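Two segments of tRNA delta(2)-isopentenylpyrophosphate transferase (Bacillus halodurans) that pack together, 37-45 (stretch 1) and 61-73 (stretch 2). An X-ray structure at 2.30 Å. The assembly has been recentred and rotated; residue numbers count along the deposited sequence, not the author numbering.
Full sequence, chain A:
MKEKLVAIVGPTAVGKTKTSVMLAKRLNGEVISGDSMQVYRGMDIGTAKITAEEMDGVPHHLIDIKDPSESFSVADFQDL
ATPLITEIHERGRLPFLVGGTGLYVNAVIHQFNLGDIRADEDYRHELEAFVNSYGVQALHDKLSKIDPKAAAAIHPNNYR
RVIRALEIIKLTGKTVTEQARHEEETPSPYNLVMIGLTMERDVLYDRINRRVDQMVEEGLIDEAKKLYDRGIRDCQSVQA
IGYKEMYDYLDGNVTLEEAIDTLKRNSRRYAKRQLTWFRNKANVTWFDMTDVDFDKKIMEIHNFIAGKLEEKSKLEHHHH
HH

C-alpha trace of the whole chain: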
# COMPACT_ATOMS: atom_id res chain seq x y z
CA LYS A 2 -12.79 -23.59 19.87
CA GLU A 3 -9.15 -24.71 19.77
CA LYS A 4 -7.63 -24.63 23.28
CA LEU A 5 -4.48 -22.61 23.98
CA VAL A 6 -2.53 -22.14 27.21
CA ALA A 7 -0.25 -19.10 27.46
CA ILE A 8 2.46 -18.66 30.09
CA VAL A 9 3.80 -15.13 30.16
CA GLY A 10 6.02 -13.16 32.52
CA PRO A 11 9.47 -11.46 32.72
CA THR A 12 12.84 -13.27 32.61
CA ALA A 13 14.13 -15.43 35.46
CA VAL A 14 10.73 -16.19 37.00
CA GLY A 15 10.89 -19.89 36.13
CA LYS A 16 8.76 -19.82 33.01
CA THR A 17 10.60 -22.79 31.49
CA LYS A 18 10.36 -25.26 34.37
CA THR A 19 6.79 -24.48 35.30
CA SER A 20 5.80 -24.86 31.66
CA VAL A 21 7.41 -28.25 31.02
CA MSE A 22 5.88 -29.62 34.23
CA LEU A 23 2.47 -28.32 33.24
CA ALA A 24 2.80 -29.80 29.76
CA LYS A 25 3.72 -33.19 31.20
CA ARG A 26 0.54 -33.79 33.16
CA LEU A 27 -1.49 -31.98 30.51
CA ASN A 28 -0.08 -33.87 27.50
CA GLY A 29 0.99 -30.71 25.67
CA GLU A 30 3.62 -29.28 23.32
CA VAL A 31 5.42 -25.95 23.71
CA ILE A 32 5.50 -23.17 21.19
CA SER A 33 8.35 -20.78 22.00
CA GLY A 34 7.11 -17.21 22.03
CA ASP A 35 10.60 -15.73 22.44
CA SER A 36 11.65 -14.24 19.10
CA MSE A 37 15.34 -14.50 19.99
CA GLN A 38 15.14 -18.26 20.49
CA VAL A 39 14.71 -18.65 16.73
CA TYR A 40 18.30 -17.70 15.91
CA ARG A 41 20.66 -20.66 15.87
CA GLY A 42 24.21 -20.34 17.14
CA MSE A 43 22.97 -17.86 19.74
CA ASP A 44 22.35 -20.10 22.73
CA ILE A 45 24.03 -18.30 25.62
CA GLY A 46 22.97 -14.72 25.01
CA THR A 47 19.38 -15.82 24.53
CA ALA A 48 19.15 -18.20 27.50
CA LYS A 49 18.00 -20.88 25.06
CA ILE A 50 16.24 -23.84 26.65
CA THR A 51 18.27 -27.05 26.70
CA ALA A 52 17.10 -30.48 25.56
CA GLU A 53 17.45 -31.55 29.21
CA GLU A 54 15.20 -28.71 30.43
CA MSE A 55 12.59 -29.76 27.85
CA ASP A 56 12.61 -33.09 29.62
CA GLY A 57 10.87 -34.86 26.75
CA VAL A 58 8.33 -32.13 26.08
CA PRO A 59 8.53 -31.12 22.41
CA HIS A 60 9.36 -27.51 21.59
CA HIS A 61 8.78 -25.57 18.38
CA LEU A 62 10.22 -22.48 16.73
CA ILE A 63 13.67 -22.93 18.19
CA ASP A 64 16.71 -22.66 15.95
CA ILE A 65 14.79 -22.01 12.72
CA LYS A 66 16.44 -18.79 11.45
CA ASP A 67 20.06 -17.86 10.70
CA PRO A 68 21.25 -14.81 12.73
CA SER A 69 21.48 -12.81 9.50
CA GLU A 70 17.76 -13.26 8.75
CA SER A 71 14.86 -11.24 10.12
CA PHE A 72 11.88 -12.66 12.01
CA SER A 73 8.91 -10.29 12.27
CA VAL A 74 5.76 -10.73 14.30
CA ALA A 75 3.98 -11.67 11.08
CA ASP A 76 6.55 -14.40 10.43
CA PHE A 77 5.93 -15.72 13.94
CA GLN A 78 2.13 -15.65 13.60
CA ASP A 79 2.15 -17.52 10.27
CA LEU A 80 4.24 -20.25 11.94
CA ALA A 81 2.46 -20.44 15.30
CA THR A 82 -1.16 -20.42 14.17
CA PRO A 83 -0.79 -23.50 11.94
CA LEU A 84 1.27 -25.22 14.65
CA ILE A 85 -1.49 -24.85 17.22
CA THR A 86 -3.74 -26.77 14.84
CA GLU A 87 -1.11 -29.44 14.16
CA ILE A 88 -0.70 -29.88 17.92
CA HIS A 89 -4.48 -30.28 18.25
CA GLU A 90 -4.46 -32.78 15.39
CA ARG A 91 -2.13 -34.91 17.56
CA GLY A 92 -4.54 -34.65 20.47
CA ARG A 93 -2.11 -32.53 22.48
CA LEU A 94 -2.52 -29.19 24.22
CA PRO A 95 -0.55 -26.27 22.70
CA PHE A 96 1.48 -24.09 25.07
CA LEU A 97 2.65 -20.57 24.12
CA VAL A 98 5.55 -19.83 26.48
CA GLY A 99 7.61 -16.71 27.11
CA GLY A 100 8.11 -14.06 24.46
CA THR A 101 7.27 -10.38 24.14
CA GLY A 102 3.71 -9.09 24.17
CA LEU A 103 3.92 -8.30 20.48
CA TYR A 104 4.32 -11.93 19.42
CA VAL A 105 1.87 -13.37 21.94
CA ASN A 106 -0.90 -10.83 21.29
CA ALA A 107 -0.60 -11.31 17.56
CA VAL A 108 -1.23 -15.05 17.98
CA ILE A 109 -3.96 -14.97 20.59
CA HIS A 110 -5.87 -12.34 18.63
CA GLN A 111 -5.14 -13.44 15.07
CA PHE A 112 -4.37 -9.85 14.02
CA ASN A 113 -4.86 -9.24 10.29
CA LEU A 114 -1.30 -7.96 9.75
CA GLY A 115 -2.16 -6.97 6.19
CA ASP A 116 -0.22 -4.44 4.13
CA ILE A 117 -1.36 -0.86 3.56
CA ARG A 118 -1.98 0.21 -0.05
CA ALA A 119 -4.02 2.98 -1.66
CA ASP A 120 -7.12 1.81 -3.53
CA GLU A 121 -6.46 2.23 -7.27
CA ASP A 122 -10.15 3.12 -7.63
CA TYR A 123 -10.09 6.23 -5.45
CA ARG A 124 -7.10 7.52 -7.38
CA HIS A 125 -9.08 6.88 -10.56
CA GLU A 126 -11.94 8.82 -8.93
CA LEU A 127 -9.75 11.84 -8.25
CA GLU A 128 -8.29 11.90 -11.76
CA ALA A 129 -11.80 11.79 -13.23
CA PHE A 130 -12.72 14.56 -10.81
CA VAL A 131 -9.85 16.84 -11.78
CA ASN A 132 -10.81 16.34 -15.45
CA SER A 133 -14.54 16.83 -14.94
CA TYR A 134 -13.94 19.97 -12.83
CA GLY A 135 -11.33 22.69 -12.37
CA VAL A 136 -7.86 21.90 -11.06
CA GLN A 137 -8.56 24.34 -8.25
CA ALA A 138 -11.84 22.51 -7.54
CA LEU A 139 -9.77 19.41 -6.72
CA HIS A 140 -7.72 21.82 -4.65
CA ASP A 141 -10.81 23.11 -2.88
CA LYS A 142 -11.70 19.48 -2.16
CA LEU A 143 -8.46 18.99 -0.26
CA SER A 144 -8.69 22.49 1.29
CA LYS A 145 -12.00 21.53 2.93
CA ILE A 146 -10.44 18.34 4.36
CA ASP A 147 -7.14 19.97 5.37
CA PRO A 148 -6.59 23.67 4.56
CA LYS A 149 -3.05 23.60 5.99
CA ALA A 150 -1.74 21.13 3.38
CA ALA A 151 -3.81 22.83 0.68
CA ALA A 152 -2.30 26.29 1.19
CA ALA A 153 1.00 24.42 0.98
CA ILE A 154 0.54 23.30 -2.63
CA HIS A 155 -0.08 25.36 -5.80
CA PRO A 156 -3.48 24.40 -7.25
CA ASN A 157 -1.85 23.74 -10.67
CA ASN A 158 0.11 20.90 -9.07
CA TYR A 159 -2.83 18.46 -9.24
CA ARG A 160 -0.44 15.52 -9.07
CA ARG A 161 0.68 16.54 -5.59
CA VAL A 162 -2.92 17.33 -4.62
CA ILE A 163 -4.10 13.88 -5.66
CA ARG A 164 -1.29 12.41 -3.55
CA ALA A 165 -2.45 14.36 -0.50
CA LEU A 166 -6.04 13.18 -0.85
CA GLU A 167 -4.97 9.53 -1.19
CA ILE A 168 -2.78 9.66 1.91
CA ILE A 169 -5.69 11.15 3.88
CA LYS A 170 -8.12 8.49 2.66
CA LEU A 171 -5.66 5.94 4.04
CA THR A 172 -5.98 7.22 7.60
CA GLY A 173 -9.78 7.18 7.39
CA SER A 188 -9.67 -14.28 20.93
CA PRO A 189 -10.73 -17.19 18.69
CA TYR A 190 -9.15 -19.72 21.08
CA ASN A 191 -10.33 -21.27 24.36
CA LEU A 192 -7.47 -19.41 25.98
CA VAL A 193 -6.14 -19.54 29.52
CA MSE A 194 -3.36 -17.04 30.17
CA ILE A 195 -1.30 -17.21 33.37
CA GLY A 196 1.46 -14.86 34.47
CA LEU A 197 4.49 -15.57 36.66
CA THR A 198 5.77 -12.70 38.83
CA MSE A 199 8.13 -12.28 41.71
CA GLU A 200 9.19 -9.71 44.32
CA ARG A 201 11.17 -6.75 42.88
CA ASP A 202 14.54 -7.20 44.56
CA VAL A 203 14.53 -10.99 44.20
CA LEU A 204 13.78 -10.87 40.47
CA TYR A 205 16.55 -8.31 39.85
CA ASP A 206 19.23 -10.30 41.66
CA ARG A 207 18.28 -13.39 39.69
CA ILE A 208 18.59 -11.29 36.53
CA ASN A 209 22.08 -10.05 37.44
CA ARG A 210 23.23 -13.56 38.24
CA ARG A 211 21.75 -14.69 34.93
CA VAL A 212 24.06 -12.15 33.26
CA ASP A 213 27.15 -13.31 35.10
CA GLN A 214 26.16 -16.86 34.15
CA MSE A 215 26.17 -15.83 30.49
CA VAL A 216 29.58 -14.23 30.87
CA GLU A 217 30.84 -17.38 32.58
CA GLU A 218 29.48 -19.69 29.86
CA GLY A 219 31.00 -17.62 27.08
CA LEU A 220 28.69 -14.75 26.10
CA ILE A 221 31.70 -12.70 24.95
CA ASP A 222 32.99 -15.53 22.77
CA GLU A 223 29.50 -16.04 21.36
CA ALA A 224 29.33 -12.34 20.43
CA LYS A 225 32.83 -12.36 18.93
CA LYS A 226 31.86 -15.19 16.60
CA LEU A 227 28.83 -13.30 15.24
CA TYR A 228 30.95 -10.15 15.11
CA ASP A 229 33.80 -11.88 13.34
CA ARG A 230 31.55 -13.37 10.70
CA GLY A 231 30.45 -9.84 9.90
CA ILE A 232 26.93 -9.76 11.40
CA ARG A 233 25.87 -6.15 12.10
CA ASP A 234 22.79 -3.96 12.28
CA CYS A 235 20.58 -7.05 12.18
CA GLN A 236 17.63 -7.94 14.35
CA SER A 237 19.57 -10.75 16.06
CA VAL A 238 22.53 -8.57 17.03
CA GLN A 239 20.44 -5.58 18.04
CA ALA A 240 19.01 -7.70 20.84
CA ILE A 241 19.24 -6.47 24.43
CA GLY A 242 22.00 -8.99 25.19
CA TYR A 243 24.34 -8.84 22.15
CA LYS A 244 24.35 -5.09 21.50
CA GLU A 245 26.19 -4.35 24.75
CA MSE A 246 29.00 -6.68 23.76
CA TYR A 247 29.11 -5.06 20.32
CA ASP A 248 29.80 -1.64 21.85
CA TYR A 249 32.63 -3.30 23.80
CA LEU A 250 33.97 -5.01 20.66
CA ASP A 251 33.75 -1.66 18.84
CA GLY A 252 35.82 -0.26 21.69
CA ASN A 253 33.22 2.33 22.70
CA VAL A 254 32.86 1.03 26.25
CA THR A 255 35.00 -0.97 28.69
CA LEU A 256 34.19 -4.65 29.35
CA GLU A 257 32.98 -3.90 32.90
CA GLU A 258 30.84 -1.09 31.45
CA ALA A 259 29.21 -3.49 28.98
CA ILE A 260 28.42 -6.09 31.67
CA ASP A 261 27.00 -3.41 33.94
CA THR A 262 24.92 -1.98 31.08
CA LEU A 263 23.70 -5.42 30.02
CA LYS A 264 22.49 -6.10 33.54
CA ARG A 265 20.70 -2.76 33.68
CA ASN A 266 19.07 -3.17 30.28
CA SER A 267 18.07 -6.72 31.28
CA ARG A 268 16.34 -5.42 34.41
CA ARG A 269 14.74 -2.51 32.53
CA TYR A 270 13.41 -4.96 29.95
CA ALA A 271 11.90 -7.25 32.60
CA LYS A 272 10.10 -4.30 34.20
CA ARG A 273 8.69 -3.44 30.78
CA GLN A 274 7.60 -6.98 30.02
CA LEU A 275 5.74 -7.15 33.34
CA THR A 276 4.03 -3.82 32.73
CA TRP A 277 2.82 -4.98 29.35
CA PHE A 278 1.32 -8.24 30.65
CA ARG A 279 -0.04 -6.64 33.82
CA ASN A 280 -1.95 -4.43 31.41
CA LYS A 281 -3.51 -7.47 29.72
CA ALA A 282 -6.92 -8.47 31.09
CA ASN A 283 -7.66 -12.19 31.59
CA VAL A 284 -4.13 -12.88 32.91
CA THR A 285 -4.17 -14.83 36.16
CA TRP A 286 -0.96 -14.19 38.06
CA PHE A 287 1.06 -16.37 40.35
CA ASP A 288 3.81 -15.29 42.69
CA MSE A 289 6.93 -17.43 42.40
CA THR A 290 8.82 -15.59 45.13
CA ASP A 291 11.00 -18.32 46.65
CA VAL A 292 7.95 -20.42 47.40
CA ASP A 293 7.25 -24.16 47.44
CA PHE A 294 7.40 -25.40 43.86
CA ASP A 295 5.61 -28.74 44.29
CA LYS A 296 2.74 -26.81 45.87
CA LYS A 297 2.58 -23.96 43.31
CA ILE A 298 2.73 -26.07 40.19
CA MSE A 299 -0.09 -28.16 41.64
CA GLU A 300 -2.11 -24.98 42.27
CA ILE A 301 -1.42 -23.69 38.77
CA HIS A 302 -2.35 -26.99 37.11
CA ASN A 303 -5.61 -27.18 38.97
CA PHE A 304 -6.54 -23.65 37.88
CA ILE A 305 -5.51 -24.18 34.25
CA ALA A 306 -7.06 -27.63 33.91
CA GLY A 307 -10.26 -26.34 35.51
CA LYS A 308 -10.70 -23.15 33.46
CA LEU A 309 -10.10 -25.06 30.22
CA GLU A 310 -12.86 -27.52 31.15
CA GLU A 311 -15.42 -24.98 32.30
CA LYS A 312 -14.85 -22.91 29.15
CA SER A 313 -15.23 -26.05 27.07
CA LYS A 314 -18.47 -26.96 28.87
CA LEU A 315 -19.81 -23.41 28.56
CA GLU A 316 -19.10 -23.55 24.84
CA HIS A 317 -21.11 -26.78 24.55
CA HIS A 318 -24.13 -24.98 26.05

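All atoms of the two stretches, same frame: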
# COMPACT_ATOMS: atom_id res chain seq x y z
N MSE A 37 13.90 -14.31 20.06
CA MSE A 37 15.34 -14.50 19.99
C MSE A 37 15.75 -15.96 19.95
O MSE A 37 16.83 -16.29 19.46
CB MSE A 37 16.04 -13.79 21.16
CG MSE A 37 16.12 -12.29 20.98
SE MSE A 37 17.05 -11.78 19.33
CE MSE A 37 15.52 -11.09 18.32
N GLN A 38 14.88 -16.83 20.47
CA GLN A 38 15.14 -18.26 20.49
C GLN A 38 15.18 -18.86 19.09
O GLN A 38 15.61 -20.00 18.93
CB GLN A 38 14.05 -18.99 21.28
CG GLN A 38 13.87 -18.55 22.71
CD GLN A 38 15.03 -18.96 23.58
OE1 GLN A 38 16.16 -18.54 23.35
NE2 GLN A 38 14.75 -19.79 24.57
N VAL A 39 14.72 -18.12 18.09
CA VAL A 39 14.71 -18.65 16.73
C VAL A 39 16.09 -18.71 16.09
O VAL A 39 16.36 -19.59 15.28
CB VAL A 39 13.77 -17.84 15.78
CG1 VAL A 39 12.41 -17.61 16.45
CG2 VAL A 39 14.42 -16.54 15.35
N TYR A 40 16.96 -17.78 16.48
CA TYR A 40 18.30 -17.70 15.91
C TYR A 40 19.27 -18.76 16.40
O TYR A 40 19.62 -18.80 17.57
CB TYR A 40 18.89 -16.31 16.17
CG TYR A 40 18.10 -15.19 15.52
CD1 TYR A 40 18.11 -15.02 14.13
CD2 TYR A 40 17.33 -14.34 16.28
CE1 TYR A 40 17.37 -14.01 13.53
CE2 TYR A 40 16.57 -13.33 15.69
CZ TYR A 40 16.60 -13.18 14.31
OH TYR A 40 15.85 -12.18 13.72
N ARG A 41 19.72 -19.61 15.49
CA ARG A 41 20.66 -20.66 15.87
C ARG A 41 22.08 -20.15 15.97
O ARG A 41 22.50 -19.26 15.23
CB ARG A 41 20.58 -21.83 14.89
CG ARG A 41 20.11 -21.45 13.52
CD ARG A 41 19.68 -22.68 12.79
NE ARG A 41 18.84 -22.32 11.65
CZ ARG A 41 18.27 -23.21 10.85
NH1 ARG A 41 18.44 -24.51 11.05
NH2 ARG A 41 17.51 -22.78 9.84
N GLY A 42 22.83 -20.73 16.91
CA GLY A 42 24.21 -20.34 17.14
C GLY A 42 24.28 -19.31 18.25
O GLY A 42 25.37 -18.93 18.68
N MSE A 43 23.11 -18.85 18.68
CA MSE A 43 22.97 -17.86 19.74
C MSE A 43 22.23 -18.55 20.87
O MSE A 43 21.02 -18.38 21.05
CB MSE A 43 22.16 -16.66 19.22
CG MSE A 43 22.92 -15.81 18.21
SE MSE A 43 21.88 -14.54 17.18
CE MSE A 43 21.90 -13.00 18.33
N ASP A 44 22.96 -19.35 21.64
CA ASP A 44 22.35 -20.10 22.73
C ASP A 44 22.53 -19.43 24.09
O ASP A 44 21.59 -19.34 24.88
CB ASP A 44 22.93 -21.51 22.77
CG ASP A 44 22.89 -22.20 21.42
OD1 ASP A 44 21.82 -22.16 20.76
OD2 ASP A 44 23.91 -22.80 21.01
N ILE A 45 23.73 -18.94 24.35
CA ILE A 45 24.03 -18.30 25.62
C ILE A 45 23.33 -16.97 25.80
O ILE A 45 22.55 -16.79 26.74
CB ILE A 45 25.52 -18.09 25.78
CG1 ILE A 45 26.23 -19.45 25.73
CG2 ILE A 45 25.80 -17.38 27.08
CD1 ILE A 45 27.71 -19.37 25.55
N HIS A 61 8.74 -26.07 19.75
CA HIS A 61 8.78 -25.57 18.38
C HIS A 61 9.25 -24.13 18.25
O HIS A 61 9.16 -23.34 19.19
CB HIS A 61 7.39 -25.68 17.75
CG HIS A 61 6.76 -27.02 17.90
ND1 HIS A 61 6.24 -27.47 19.09
CD2 HIS A 61 6.57 -28.02 17.00
CE1 HIS A 61 5.77 -28.70 18.93
NE2 HIS A 61 5.96 -29.05 17.67
N LEU A 62 9.75 -23.81 17.06
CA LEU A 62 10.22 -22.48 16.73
C LEU A 62 11.54 -22.12 17.40
O LEU A 62 11.80 -20.96 17.72
CB LEU A 62 9.13 -21.46 17.09
CG LEU A 62 8.11 -21.15 15.99
CD1 LEU A 62 7.82 -22.37 15.10
CD2 LEU A 62 6.85 -20.65 16.65
N ILE A 63 12.36 -23.13 17.61
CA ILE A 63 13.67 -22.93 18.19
C ILE A 63 14.70 -23.29 17.14
O ILE A 63 14.63 -24.36 16.53
CB ILE A 63 13.90 -23.83 19.41
CG1 ILE A 63 12.80 -23.61 20.43
CG2 ILE A 63 15.25 -23.51 20.02
CD1 ILE A 63 12.84 -22.27 21.10
N ASP A 64 15.66 -22.40 16.92
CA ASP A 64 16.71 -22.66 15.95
C ASP A 64 16.16 -22.87 14.54
O ASP A 64 16.46 -23.87 13.90
CB ASP A 64 17.50 -23.89 16.41
CG ASP A 64 18.33 -23.60 17.64
OD1 ASP A 64 18.72 -24.53 18.36
OD2 ASP A 64 18.61 -22.41 17.88
N ILE A 65 15.38 -21.91 14.06
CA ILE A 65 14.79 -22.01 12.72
C ILE A 65 15.22 -20.88 11.76
O ILE A 65 14.86 -20.89 10.59
CB ILE A 65 13.26 -21.96 12.80
CG1 ILE A 65 12.84 -20.68 13.53
CG2 ILE A 65 12.73 -23.19 13.51
CD1 ILE A 65 11.37 -20.37 13.42
N LYS A 66 15.99 -19.92 12.26
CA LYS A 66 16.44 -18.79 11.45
C LYS A 66 17.90 -18.43 11.69
O LYS A 66 18.34 -18.32 12.83
CB LYS A 66 15.57 -17.57 11.73
CG LYS A 66 14.20 -17.59 11.08
CD LYS A 66 14.29 -17.12 9.65
CE LYS A 66 12.93 -17.05 9.02
NZ LYS A 66 13.04 -16.50 7.65
N ASP A 67 18.65 -18.24 10.61
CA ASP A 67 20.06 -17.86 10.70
C ASP A 67 20.14 -16.43 11.25
O ASP A 67 19.36 -15.58 10.86
CB ASP A 67 20.70 -17.92 9.31
CG ASP A 67 22.11 -17.35 9.29
OD1 ASP A 67 22.25 -16.12 9.13
OD2 ASP A 67 23.07 -18.13 9.44
N PRO A 68 21.10 -16.15 12.14
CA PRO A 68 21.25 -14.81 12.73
C PRO A 68 21.30 -13.63 11.77
O PRO A 68 21.19 -12.48 12.21
CB PRO A 68 22.51 -14.93 13.60
CG PRO A 68 23.24 -16.12 13.03
CD PRO A 68 22.14 -17.07 12.65
N SER A 69 21.45 -13.89 10.48
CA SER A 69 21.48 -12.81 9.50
C SER A 69 20.07 -12.49 8.99
O SER A 69 19.83 -11.43 8.42
CB SER A 69 22.38 -13.16 8.31
OG SER A 69 21.79 -14.17 7.50
N GLU A 70 19.14 -13.42 9.20
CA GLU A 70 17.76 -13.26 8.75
C GLU A 70 16.90 -12.50 9.75
O GLU A 70 17.23 -12.40 10.93
CB GLU A 70 17.11 -14.63 8.52
CG GLU A 70 17.96 -15.60 7.73
CD GLU A 70 17.24 -16.91 7.47
OE1 GLU A 70 16.32 -16.93 6.62
OE2 GLU A 70 17.59 -17.92 8.11
N SER A 71 15.78 -11.97 9.26
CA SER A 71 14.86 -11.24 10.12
C SER A 71 13.68 -12.14 10.44
O SER A 71 13.35 -13.04 9.68
CB SER A 71 14.36 -9.99 9.41
OG SER A 71 13.49 -10.35 8.35
N PHE A 72 13.03 -11.87 11.57
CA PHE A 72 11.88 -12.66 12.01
C PHE A 72 10.83 -11.74 12.64
O PHE A 72 10.82 -11.53 13.86
CB PHE A 72 12.33 -13.71 13.04
CG PHE A 72 11.31 -14.79 13.27
CD1 PHE A 72 11.03 -15.72 12.27
CD2 PHE A 72 10.61 -14.86 14.47
CE1 PHE A 72 10.06 -16.69 12.46
CE2 PHE A 72 9.64 -15.83 14.66
CZ PHE A 72 9.36 -16.75 13.66
N SER A 73 9.95 -11.20 11.81
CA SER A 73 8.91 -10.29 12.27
C SER A 73 7.77 -11.00 12.98
O SER A 73 7.65 -12.23 12.97
CB SER A 73 8.33 -9.50 11.09
OG SER A 73 7.52 -10.33 10.28

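How do two stretches without regular helix or strand hold each other? They do it mainly through backbone, with a single beta bridge pairing Tyr40 with Lys66, CA to CA 5.0 Å. Asp64 N donates to Gln38 O at 3.1 Å. Val39 O then accepts twice, from Ile65 N at 2.8 Å and from Lys66 N at 3.1 Å, and Arg41 N returns a bond to Lys66 O at 3.3 Å. That last carbonyl also receives a CA-H...O contact from Tyr40 CA, 3.1 Å from Lys66 O.

What does the tyrosine add? Its side chain leaves sideways, but its end reaches the second stretch, where Tyr40 OH donates to Glu70 O at 3.1 Å. A phenol suits this buried site: the ring lies against Pro68, with Tyr40 CD1 3.4 Å from Pro68 CA, while the hydroxyl satisfies a main-chain carbonyl. The type I turn from Asp67 to Glu70, closed by Glu70 N to Asp67 O at 2.7 Å, helps to shape this surface.

Where is the apolar centre? Val39 is buried, and its branched side chain meets several neighbours: Val39 CB lies 3.7 Å from Ile65 CG1, and Val39 CG1 sits over the face of the Phe72 ring, 3.7 Å from Phe72 CE2. Selenomethionine Met43 extends the apolar packing, its SE 3.7 Å from Pro68 CB.

How does the exposed margin differ? Arg41 stretches its long chain along the second stretch, laying one guanidinium face over Ile65 CA and Asp64 O, so it covers backbone while remaining exposed. Beside it, Gly42 takes a positive phi in the type II turn from Tyr40 to Met43; a CB there would jam against the preceding carbonyl oxygen, so glycine fits.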